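Local coordinates for protein AP endonuclease, family 2 (Brucella melitensis biovar Abortus, PDB 3NGF) that probably interconverts hydroxypyruvate and tartronate semialdehyde as a manganese-binding isomerase of the hyi family, built on a TIM barrel related to AP endonucleases, at residues R92-V95 and D96-L99. Residues are numbered along the deposited sequence; the frame is centred on the assembly and turned at random. Where two conformers were deposited one is given.
Sequences RDNV and DIAL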
loop_
_atom_site.group_PDB
_atom_site.type_symbol
_atom_site.label_atom_id
_atom_site.label_comp_id
_atom_site.label_asym_id
_atom_site.label_seq_id
_atom_site.Cartn_x
_atom_site.Cartn_y
_atom_site.Cartn_z
ATOM N N ARG A 92 -2.276 18.961 -2.215
ATOM C CA ARG A 92 -3.651 19.225 -1.769
ATOM C C ARG A 92 -4.682 18.995 -2.869
ATOM O O ARG A 92 -5.720 18.338 -2.645
ATOM C CB ARG A 92 -3.788 20.637 -1.212
ATOM C CG ARG A 92 -3.002 20.819 0.095
ATOM C CD ARG A 92 -2.962 22.290 0.598
ATOM N NE ARG A 92 -2.383 22.287 1.936
ATOM C CZ ARG A 92 -2.895 22.846 3.020
ATOM N NH1 ARG A 92 -4.002 23.593 2.966
ATOM N NH2 ARG A 92 -2.261 22.682 4.176
ATOM N N ASP A 93 -4.376 19.479 -4.059
ATOM C CA ASP A 93 -5.245 19.237 -5.201
ATOM C C ASP A 93 -5.337 17.739 -5.524
ATOM O O ASP A 93 -6.395 17.238 -5.887
ATOM C CB ASP A 93 -4.776 20.022 -6.422
ATOM C CG ASP A 93 -4.919 21.509 -6.245
ATOM O OD1 ASP A 93 -5.674 21.959 -5.347
ATOM O OD2 ASP A 93 -4.281 22.225 -7.029
ATOM N N ASN A 94 -4.236 17.022 -5.350
ATOM C CA ASN A 94 -4.210 15.564 -5.595
ATOM C C ASN A 94 -5.014 14.782 -4.558
ATOM O O ASN A 94 -5.549 13.690 -4.837
ATOM C CB ASN A 94 -2.758 15.087 -5.649
ATOM C CG ASN A 94 -2.069 15.438 -6.975
ATOM O OD1 ASN A 94 -2.723 15.744 -7.975
ATOM N ND2 ASN A 94 -0.734 15.328 -6.998
ATOM N N VAL A 95 -5.152 15.329 -3.357
ATOM C CA VAL A 95 -6.016 14.712 -2.365
ATOM C C VAL A 95 -7.473 14.697 -2.811
ATOM O O VAL A 95 -8.165 13.700 -2.594
ATOM C CB VAL A 95 -5.886 15.377 -0.976
ATOM C CG1 VAL A 95 -6.945 14.789 0.034
ATOM C CG2 VAL A 95 -4.487 15.175 -0.458
ATOM N N ASP A 96 -7.927 15.795 -3.418
ATOM C CA ASP A 96 -9.290 15.891 -3.951
ATOM C C ASP A 96 -9.559 14.797 -4.980
ATOM O O ASP A 96 -10.612 14.152 -4.957
ATOM C CB ASP A 96 -9.536 17.263 -4.596
ATOM C CG ASP A 96 -9.597 18.392 -3.578
ATOM O OD1 ASP A 96 -10.092 18.162 -2.463
ATOM O OD2 ASP A 96 -9.153 19.520 -3.894
ATOM N N ILE A 97 -8.594 14.605 -5.872
ATOM C CA ILE A 97 -8.674 13.635 -6.939
ATOM C C ILE A 97 -8.724 12.229 -6.349
ATOM O O ILE A 97 -9.597 11.438 -6.702
ATOM C CB ILE A 97 -7.462 13.754 -7.898
ATOM C CG1 ILE A 97 -7.491 15.091 -8.660
ATOM C CG2 ILE A 97 -7.460 12.602 -8.917
ATOM C CD1 ILE A 97 -6.271 15.298 -9.567
ATOM N N ALA A 98 -7.807 11.940 -5.417
ATOM C CA ALA A 98 -7.818 10.645 -4.704
ATOM C C ALA A 98 -9.143 10.371 -3.957
ATOM O O ALA A 98 -9.663 9.258 -4.016
ATOM C CB ALA A 98 -6.633 10.572 -3.737
ATOM N N LEU A 99 -9.681 11.397 -3.301
ATOM C CA LEU A 99 -10.952 11.320 -2.556
ATOM C C LEU A 99 -12.113 10.990 -3.489
ATOM O O LEU A 99 -12.935 10.119 -3.155
ATOM C CB LEU A 99 -11.217 12.613 -1.751
ATOM C CG LEU A 99 -12.476 12.700 -0.876
ATOM C CD1 LEU A 99 -12.576 11.513 0.094
ATOM C CD2 LEU A 99 -12.553 14.051 -0.112
HETATM O O HOH W 1 -6.829 21.699 -2.685
#
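Ile-97 lies alongside Asn-94, both pointing the same way from one flank of the helix, and its CD1 meets the amide oxygen OD1 of Asn-94 at 3.9 Å. With CG1 anti to its own carbonyl carbon (chi1 -67°), the isoleucine runs back along the preceding turn, and its CG1 rests 3.7 Å from Asp-93 O. Ala-98 CB and Leu-99 CB sit against the carbonyl oxygens of Asn-94 and Val-95, one turn earlier. The same two oxygens accept the firm backbone bonds of this piece of alpha-helix: Ala-98 N to Asn-94 O (2.9 Å, nearly straight at 171°) and Leu-99 N to Val-95 O (2.8 Å). The two preceding bonds of the series are longer: Asp-96 N to Arg-92 O is weak at 3.5 Å, and Ile-97 N to Asp-93 O is weak as well. On the polar flank a water donates to Asp-93 OD1, which Gln-89 also bonds. Asp-96 is modelled in two conformers; in the one described here Asp-93 OD1 and Asp-96 OD2 are 4.5 Å apart, and the water's link to Asp-96 is weak and doubtful. Away from the manganese site, helix 88-104 follows the third barrel strand, 63-68, with Val-95 and Leu-99 packed on helix 122-140 and Ile-97 and Ala-98 touching Tyr-46 in the loop between strand 39-41 and helix 50-59.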